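Local coordinates for protein R.Pab1 family restriction endonuclease (Campylobacter coli, PDB 7CFA) that acts as a restriction DNA glycosylase of the R.PabI family, probably excising a base within its recognition sequence and cleaving the DNA at the resulting abasic site, at residues E108-T120 with I155-G168. The protein carries 2 engineered substitutions. Sequence-based numbering, arbitrary orientation.
Sequences EELIEDKMKINRT and IIIKEKQRAIGVQG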
ATOM      1  N   GLU A 108       5.309 -23.706 -16.494  1.00 71.19           N
ATOM      2  CA  GLU A 108       6.145 -23.802 -15.307  1.00 76.00           C
ATOM      3  C   GLU A 108       6.513 -22.456 -14.702  1.00 73.94           C
ATOM      4  O   GLU A 108       6.853 -22.411 -13.514  1.00 77.61           O
ATOM      5  CB  GLU A 108       7.439 -24.568 -15.623  1.00 79.68           C
ATOM      6  CG  GLU A 108       7.233 -26.041 -15.930  1.00 95.02           C
ATOM      7  CD  GLU A 108       8.509 -26.720 -16.386  1.00105.65           C
ATOM      8  OE1 GLU A 108       9.256 -26.107 -17.178  1.00107.24           O
ATOM      9  OE2 GLU A 108       8.770 -27.859 -15.945  1.00112.07           O
ATOM     10  N   GLU A 109       6.450 -21.370 -15.467  1.00 66.22           N
ATOM     11  CA  GLU A 109       6.836 -20.049 -14.987  1.00 59.45           C
ATOM     12  C   GLU A 109       5.639 -19.380 -14.322  1.00 54.89           C
ATOM     13  O   GLU A 109       4.632 -19.099 -14.982  1.00 56.16           O
ATOM     14  CB  GLU A 109       7.359 -19.189 -16.137  1.00 66.31           C
ATOM     15  CG  GLU A 109       8.548 -19.782 -16.871  1.00 73.74           C
ATOM     16  CD  GLU A 109       9.064 -18.873 -17.969  1.00 81.72           C
ATOM     17  OE1 GLU A 109       8.475 -17.790 -18.178  1.00 80.05           O
ATOM     18  OE2 GLU A 109      10.063 -19.239 -18.623  1.00 85.33           O
ATOM     19  N   LEU A 110       5.749 -19.128 -13.022  1.00 54.81           N
ATOM     20  CA  LEU A 110       4.718 -18.436 -12.267  1.00 54.13           C
ATOM     21  C   LEU A 110       5.181 -17.028 -11.912  1.00 57.78           C
ATOM     22  O   LEU A 110       6.362 -16.793 -11.639  1.00 50.95           O
ATOM     23  CB  LEU A 110       4.357 -19.203 -10.992  1.00 44.76           C
ATOM     24  CG  LEU A 110       3.737 -20.578 -11.219  1.00 69.07           C
ATOM     25  CD1 LEU A 110       3.537 -21.291  -9.892  1.00 64.46           C
ATOM     26  CD2 LEU A 110       2.420 -20.454 -11.973  1.00 62.30           C
ATOM     27  N   ILE A 111       4.225 -16.097 -11.908  1.00 57.24           N
ATOM     28  CA  ILE A 111       4.544 -14.689 -11.687  1.00 58.20           C
ATOM     29  C   ILE A 111       5.119 -14.474 -10.290  1.00 57.14           C
ATOM     30  O   ILE A 111       6.123 -13.774 -10.116  1.00 64.28           O
ATOM     31  CB  ILE A 111       3.295 -13.824 -11.930  1.00 51.42           C
ATOM     32  CG1 ILE A 111       2.970 -13.780 -13.421  1.00 54.74           C
ATOM     33  CG2 ILE A 111       3.476 -12.421 -11.355  1.00 39.33           C
ATOM     34  CD1 ILE A 111       1.739 -12.973 -13.759  1.00 52.56           C
ATOM     35  N   GLU A 112       4.493 -15.066  -9.270  1.00 49.23           N
ATOM     36  CA  GLU A 112       4.970 -14.875  -7.904  1.00 55.82           C
ATOM     37  C   GLU A 112       6.314 -15.546  -7.647  1.00 57.83           C
ATOM     38  O   GLU A 112       6.938 -15.263  -6.620  1.00 60.15           O
ATOM     39  CB  GLU A 112       3.923 -15.381  -6.908  1.00 51.10           C
ATOM     40  CG  GLU A 112       2.662 -14.528  -6.886  1.00 64.47           C
ATOM     41  CD  GLU A 112       1.616 -15.028  -5.910  1.00 82.13           C
ATOM     42  OE1 GLU A 112       1.877 -16.030  -5.209  1.00 82.00           O
ATOM     43  OE2 GLU A 112       0.529 -14.416  -5.846  1.00 87.68           O
ATOM     44  N   ASP A 113       6.774 -16.416  -8.547  1.00 50.35           N
ATOM     45  CA  ASP A 113       8.109 -16.988  -8.441  1.00 54.31           C
ATOM     46  C   ASP A 113       9.150 -16.221  -9.244  1.00 55.66           C
ATOM     47  O   ASP A 113      10.332 -16.250  -8.882  1.00 59.60           O
ATOM     48  CB  ASP A 113       8.100 -18.454  -8.895  1.00 56.94           C
ATOM     49  CG  ASP A 113       7.277 -19.344  -7.980  1.00 72.61           C
ATOM     50  OD1 ASP A 113       7.253 -19.082  -6.759  1.00 81.36           O
ATOM     51  OD2 ASP A 113       6.654 -20.302  -8.483  1.00 77.45           O
ATOM     52  N   LYS A 114       8.742 -15.529 -10.308  1.00 52.49           N
ATOM     53  CA  LYS A 114       9.667 -14.775 -11.146  1.00 50.52           C
ATOM     54  C   LYS A 114       9.758 -13.303 -10.776  1.00 43.61           C
ATOM     55  O   LYS A 114      10.788 -12.675 -11.037  1.00 48.92           O
ATOM     56  CB  LYS A 114       9.262 -14.889 -12.621  1.00 56.97           C
ATOM     57  CG  LYS A 114       9.209 -16.313 -13.150  1.00 60.45           C
ATOM     58  CD  LYS A 114      10.545 -17.021 -12.986  1.00 60.90           C
ATOM     59  CE  LYS A 114      10.478 -18.452 -13.500  1.00 62.79           C
ATOM     60  NZ  LYS A 114      11.775 -19.170 -13.338  1.00 59.42           N
ATOM     61  N   MET A 115       8.711 -12.728 -10.190  1.00 39.72           N
ATOM     62  CA  MET A 115       8.740 -11.320  -9.823  1.00 42.72           C
ATOM     63  C   MET A 115       9.375 -11.158  -8.449  1.00 45.03           C
ATOM     64  O   MET A 115       9.014 -11.862  -7.500  1.00 52.99           O
ATOM     65  CB  MET A 115       7.331 -10.731  -9.844  1.00 37.41           C
ATOM     66  CG  MET A 115       6.707 -10.688 -11.234  1.00 50.16           C
ATOM     67  SD  MET A 115       7.676  -9.732 -12.427  1.00 63.37           S
ATOM     68  CE  MET A 115       8.389 -11.031 -13.429  1.00 46.15           C
ATOM     69  N   LYS A 116      10.328 -10.240  -8.348  1.00 44.65           N
ATOM     70  CA  LYS A 116      11.120 -10.062  -7.143  1.00 42.88           C
ATOM     71  C   LYS A 116      10.985  -8.637  -6.629  1.00 41.77           C
ATOM     72  O   LYS A 116      11.043  -7.677  -7.404  1.00 40.82           O
ATOM     73  CB  LYS A 116      12.599 -10.378  -7.399  1.00 41.85           C
ATOM     74  CG  LYS A 116      12.858 -11.783  -7.930  1.00 43.95           C
ATOM     75  CD  LYS A 116      12.483 -12.852  -6.908  1.00 41.00           C
ATOM     76  CE  LYS A 116      12.665 -14.248  -7.485  1.00 43.08           C
ATOM     77  NZ  LYS A 116      12.067 -15.303  -6.618  1.00 53.86           N
ATOM     78  N   ILE A 117      10.793  -8.513  -5.322  1.00 43.39           N
ATOM     79  CA  ILE A 117      10.891  -7.232  -4.638  1.00 48.31           C
ATOM     80  C   ILE A 117      12.338  -7.043  -4.208  1.00 46.14           C
ATOM     81  O   ILE A 117      12.922  -7.920  -3.561  1.00 46.83           O
ATOM     82  CB  ILE A 117       9.931  -7.173  -3.438  1.00 48.32           C
ATOM     83  CG1 ILE A 117       8.481  -7.249  -3.924  1.00 50.09           C
ATOM     84  CG2 ILE A 117      10.164  -5.911  -2.621  1.00 39.57           C
ATOM     85  CD1 ILE A 117       7.454  -7.217  -2.813  1.00 49.65           C
ATOM     86  N   ASN A 118      12.922  -5.907  -4.578  1.00 41.91           N
ATOM     87  CA  ASN A 118      14.341  -5.648  -4.386  1.00 44.75           C
ATOM     88  C   ASN A 118      14.560  -4.646  -3.264  1.00 44.68           C
ATOM     89  O   ASN A 118      13.801  -3.682  -3.120  1.00 41.28           O
ATOM     90  CB  ASN A 118      14.981  -5.108  -5.669  1.00 41.13           C
ATOM     91  CG  ASN A 118      15.043  -6.141  -6.771  1.00 44.85           C
ATOM     92  OD1 ASN A 118      15.295  -7.317  -6.523  1.00 48.64           O
ATOM     93  ND2 ASN A 118      14.822  -5.701  -8.003  1.00 48.74           N
ATOM     94  N   ARG A 119      15.606  -4.876  -2.477  1.00 44.25           N
ATOM     95  CA  ARG A 119      16.117  -3.896  -1.529  1.00 45.05           C
ATOM     96  C   ARG A 119      17.516  -3.508  -1.981  1.00 42.04           C
ATOM     97  O   ARG A 119      18.363  -4.381  -2.197  1.00 44.49           O
ATOM     98  CB  ARG A 119      16.135  -4.452  -0.104  1.00 44.78           C
ATOM     99  CG  ARG A 119      14.758  -4.774   0.446  1.00 60.58           C
ATOM    100  CD  ARG A 119      14.848  -5.349   1.851  1.00 79.92           C
ATOM    101  NE  ARG A 119      13.536  -5.709   2.380  1.00 91.43           N
ATOM    102  CZ  ARG A 119      12.798  -4.920   3.155  1.00 93.97           C
ATOM    103  NH1 ARG A 119      13.243  -3.718   3.496  1.00 85.53           N
ATOM    104  NH2 ARG A 119      11.615  -5.332   3.591  1.00 98.74           N
ATOM    105  N   THR A 120      17.753  -2.210  -2.137  1.00 37.84           N
ATOM    106  CA  THR A 120      19.038  -1.772  -2.650  1.00 38.52           C
ATOM    107  C   THR A 120      20.047  -1.614  -1.516  1.00 38.22           C
ATOM    108  O   THR A 120      19.707  -1.620  -0.330  1.00 37.10           O
ATOM    109  CB  THR A 120      18.906  -0.452  -3.409  1.00 41.19           C
ATOM    110  OG1 THR A 120      18.614   0.604  -2.483  1.00 48.75           O
ATOM    111  CG2 THR A 120      17.800  -0.537  -4.444  1.00 37.59           C
ATOM    112  N   ILE A 155      -0.571  -5.857 -12.828  1.00 41.52           N
ATOM    113  CA  ILE A 155      -0.358  -6.726 -11.678  1.00 48.88           C
ATOM    114  C   ILE A 155       0.628  -6.040 -10.746  1.00 46.47           C
ATOM    115  O   ILE A 155       1.789  -5.814 -11.113  1.00 46.36           O
ATOM    116  CB  ILE A 155       0.148  -8.111 -12.104  1.00 44.74           C
ATOM    117  CG1 ILE A 155      -0.867  -8.774 -13.038  1.00 44.09           C
ATOM    118  CG2 ILE A 155       0.409  -8.981 -10.883  1.00 39.44           C
ATOM    119  CD1 ILE A 155      -0.405 -10.085 -13.618  1.00 45.56           C
ATOM    120  N   ILE A 156       0.167  -5.700  -9.548  1.00 49.38           N
ATOM    121  CA  ILE A 156       1.010  -5.089  -8.529  1.00 47.71           C
ATOM    122  C   ILE A 156       1.572  -6.191  -7.642  1.00 46.47           C
ATOM    123  O   ILE A 156       0.826  -7.045  -7.149  1.00 44.51           O
ATOM    124  CB  ILE A 156       0.219  -4.062  -7.703  1.00 54.37           C
ATOM    125  CG1 ILE A 156      -0.401  -3.003  -8.617  1.00 59.63           C
ATOM    126  CG2 ILE A 156       1.115  -3.412  -6.661  1.00 70.74           C
ATOM    127  CD1 ILE A 156       0.609  -2.248  -9.451  1.00 70.79           C
ATOM    128  N   ILE A 157       2.886  -6.176  -7.441  1.00 48.82           N
ATOM    129  CA  ILE A 157       3.578  -7.187  -6.649  1.00 49.70           C
ATOM    130  C   ILE A 157       3.897  -6.595  -5.282  1.00 54.32           C
ATOM    131  O   ILE A 157       4.611  -5.590  -5.183  1.00 52.29           O
ATOM    132  CB  ILE A 157       4.855  -7.670  -7.353  1.00 53.10           C
ATOM    133  CG1 ILE A 157       4.532  -8.201  -8.752  1.00 62.62           C
ATOM    134  CG2 ILE A 157       5.548  -8.738  -6.524  1.00 49.29           C
ATOM    135  CD1 ILE A 157       3.586  -9.382  -8.756  1.00 64.69           C
ATOM    136  N   LYS A 158       3.373  -7.218  -4.228  1.00 54.85           N
ATOM    137  CA  LYS A 158       3.626  -6.805  -2.854  1.00 54.17           C
ATOM    138  C   LYS A 158       4.075  -8.011  -2.038  1.00 53.83           C
ATOM    139  O   LYS A 158       4.022  -9.155  -2.497  1.00 54.68           O
ATOM    140  CB  LYS A 158       2.384  -6.163  -2.220  1.00 57.53           C
ATOM    141  CG  LYS A 158       1.982  -4.828  -2.832  1.00 71.41           C
ATOM    142  CD  LYS A 158       3.019  -3.747  -2.559  1.00 73.93           C
ATOM    143  CE  LYS A 158       2.591  -2.415  -3.156  1.00 71.00           C
ATOM    144  NZ  LYS A 158       3.567  -1.325  -2.878  1.00 76.18           N
ATOM    145  N   GLU A 159       4.521  -7.744  -0.812  1.00 55.90           N
ATOM    146  CA  GLU A 159       4.967  -8.818   0.067  1.00 59.74           C
ATOM    147  C   GLU A 159       3.780  -9.636   0.558  1.00 63.67           C
ATOM    148  O   GLU A 159       2.691  -9.103   0.788  1.00 72.97           O
ATOM    149  CB  GLU A 159       5.729  -8.256   1.271  1.00 61.97           C
ATOM    150  CG  GLU A 159       6.903  -7.352   0.932  1.00 65.43           C
ATOM    151  CD  GLU A 159       6.504  -5.892   0.833  1.00 71.26           C
ATOM    152  OE1 GLU A 159       5.292  -5.614   0.721  1.00 73.92           O
ATOM    153  OE2 GLU A 159       7.403  -5.025   0.873  1.00 70.97           O
ATOM    154  N   LYS A 160       3.995 -10.939   0.716  1.00 69.79           N
ATOM    155  CA  LYS A 160       2.979 -11.785   1.330  1.00 77.48           C
ATOM    156  C   LYS A 160       2.844 -11.435   2.805  1.00 98.06           C
ATOM    157  O   LYS A 160       3.842 -11.341   3.526  1.00 88.61           O
ATOM    158  CB  LYS A 160       3.335 -13.261   1.171  1.00 69.49           C
ATOM    159  CG  LYS A 160       3.167 -13.811  -0.230  1.00 67.91           C
ATOM    160  CD  LYS A 160       3.319 -15.323  -0.222  1.00 72.61           C
ATOM    161  CE  LYS A 160       3.197 -15.910  -1.617  1.00 78.55           C
ATOM    162  NZ  LYS A 160       1.889 -15.575  -2.245  1.00 89.84           N
ATOM    163  N   GLN A 161       1.608 -11.235   3.255  1.00125.82           N
ATOM    164  CA  GLN A 161       1.354 -10.886   4.646  1.00134.74           C
ATOM    165  C   GLN A 161       1.491 -12.129   5.511  1.00137.55           C
ATOM    166  O   GLN A 161       0.804 -13.129   5.280  1.00141.95           O
ATOM    167  CB  GLN A 161      -0.034 -10.271   4.802  1.00142.26           C
ATOM    168  CG  GLN A 161      -0.214  -8.974   4.047  1.00143.44           C
ATOM    169  CD  GLN A 161       0.739  -7.893   4.514  1.00144.51           C
ATOM    170  OE1 GLN A 161       0.874  -7.641   5.712  1.00146.17           O
ATOM    171  NE2 GLN A 161       1.406  -7.246   3.567  1.00142.07           N
ATOM    172  N   ARG A 162       2.384 -12.065   6.501  1.00135.14           N
ATOM    173  CA  ARG A 162       2.611 -13.173   7.430  1.00135.43           C
ATOM    174  C   ARG A 162       3.075 -14.431   6.701  1.00131.01           C
ATOM    175  O   ARG A 162       2.733 -15.551   7.085  1.00134.77           O
ATOM    176  CB  ARG A 162       1.357 -13.464   8.256  1.00137.01           C
ATOM    177  CG  ARG A 162       0.907 -12.302   9.119  1.00135.64           C
ATOM    178  CD  ARG A 162      -0.342 -12.661   9.900  1.00136.98           C
ATOM    179  NE  ARG A 162      -0.107 -13.797  10.785  1.00140.34           N
ATOM    180  CZ  ARG A 162       0.251 -13.685  12.059  1.00141.27           C
ATOM    181  NH1 ARG A 162       0.410 -12.486  12.604  1.00141.32           N
ATOM    182  NH2 ARG A 162       0.449 -14.774  12.788  1.00140.65           N
ATOM    183  N   ALA A 163       3.861 -14.246   5.643  1.00122.44           N
ATOM    184  CA  ALA A 163       4.331 -15.367   4.842  1.00116.19           C
ATOM    185  C   ALA A 163       5.604 -14.964   4.114  1.00110.37           C
ATOM    186  O   ALA A 163       6.010 -13.799   4.122  1.00105.20           O
ATOM    187  CB  ALA A 163       3.266 -15.835   3.845  1.00112.69           C
ATOM    188  N   ILE A 164       6.215 -15.950   3.464  1.00107.73           N
ATOM    189  CA  ILE A 164       7.433 -15.771   2.680  1.00 96.54           C
ATOM    190  C   ILE A 164       7.050 -15.707   1.210  1.00 81.51           C
ATOM    191  O   ILE A 164       6.252 -16.522   0.733  1.00 84.98           O
ATOM    192  CB  ILE A 164       8.428 -16.916   2.940  1.00 89.65           C
ATOM    193  CG1 ILE A 164       8.960 -16.837   4.371  1.00 91.01           C
ATOM    194  CG2 ILE A 164       9.571 -16.884   1.938  1.00 81.61           C
ATOM    195  CD1 ILE A 164       9.758 -15.590   4.642  1.00 85.91           C
ATOM    196  N   GLY A 165       7.616 -14.750   0.490  1.00 64.77           N
ATOM    197  CA  GLY A 165       7.361 -14.601  -0.923  1.00 58.29           C
ATOM    198  C   GLY A 165       6.631 -13.314  -1.246  1.00 49.10           C
ATOM    199  O   GLY A 165       6.530 -12.393  -0.432  1.00 53.52           O
ATOM    200  N   VAL A 166       6.109 -13.257  -2.471  1.00 52.73           N
ATOM    201  CA  VAL A 166       5.403 -12.085  -2.964  1.00 53.33           C
ATOM    202  C   VAL A 166       4.038 -12.512  -3.482  1.00 53.13           C
ATOM    203  O   VAL A 166       3.797 -13.682  -3.785  1.00 53.28           O
ATOM    204  CB  VAL A 166       6.191 -11.349  -4.067  1.00 55.05           C
ATOM    205  CG1 VAL A 166       7.533 -10.880  -3.535  1.00 49.47           C
ATOM    206  CG2 VAL A 166       6.372 -12.250  -5.278  1.00 49.84           C
ATOM    207  N   GLN A 167       3.138 -11.537  -3.578  1.00 53.79           N
ATOM    208  CA  GLN A 167       1.788 -11.760  -4.069  1.00 54.45           C
ATOM    209  C   GLN A 167       1.454 -10.726  -5.135  1.00 52.72           C
ATOM    210  O   GLN A 167       1.927  -9.584  -5.079  1.00 56.69           O
ATOM    211  CB  GLN A 167       0.754 -11.687  -2.937  1.00 53.51           C
ATOM    212  CG  GLN A 167       0.756 -10.366  -2.184  1.00 59.50           C
ATOM    213  CD  GLN A 167      -0.372 -10.267  -1.177  1.00 76.83           C
ATOM    214  OE1 GLN A 167      -1.449 -10.830  -1.376  1.00 80.94           O
ATOM    215  NE2 GLN A 167      -0.130  -9.550  -0.085  1.00 81.78           N
ATOM    216  N   GLY A 168       0.637 -11.130  -6.091  1.00 54.65           N
ATOM    217  CA  GLY A 168       0.211 -10.267  -7.182  1.00 50.28           C
ATOM    218  C   GLY A 168      -1.260  -9.909  -7.050  1.00 51.21           C
ATOM    219  O   GLY A 168      -2.094 -10.768  -6.757  1.00 54.54           O
TER
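Ile155 and Ile111 meet tip to tip, Ile155 CD1 lying 3.6 Å from Ile111 CD1, where Leu221 packs on both. Ile157 presents two branches: its CD1 and CG1 cross the Met115 side chain at about a right angle (CG1 to Met115 CB 3.9 Å), while its CG2 faces Ile117 CG1. The Ile117 chain is extended (chi2 179°), carrying CD1 over the backbone of strand 152-159 at Lys158 and Glu159, 3.6 Å from Glu159 N, and onto Glu159 CG; Glu159 OE2 is hydrogen-bonded to Tyr139 OH. Lys160 bends only at its last torsion (chi4 -58°), bringing NZ to Glu112 OE1 at 3.0 Å in a salt bridge from above the carboxylate plane. NZ also bonds weakly to Val166 O, so the ammonium joins helix 111-114 to the turn and, weakly, to the start of strand 166-175. The Val166 and Ile117 side chains run past each other in opposite directions, Val166 CG1 3.7 Å from Ile117 CD1, and Val166 CG2 sits 3.3 Å from Glu112 O. Gly168 N donates to Glu112 OE2 (3.3 Å, 154°) on the anti side but tilted well out of the carboxylate plane, giving each carboxylate oxygen its own partner. Paired backbone bonds between Lys158 and Gln167 show that strands 152-159 and 166-175, neighbours in the antiparallel sheet of this R.PabI-family protein, form a beta-hairpin (type II turn Lys160-Ala163), packed on one face by residues 111-117.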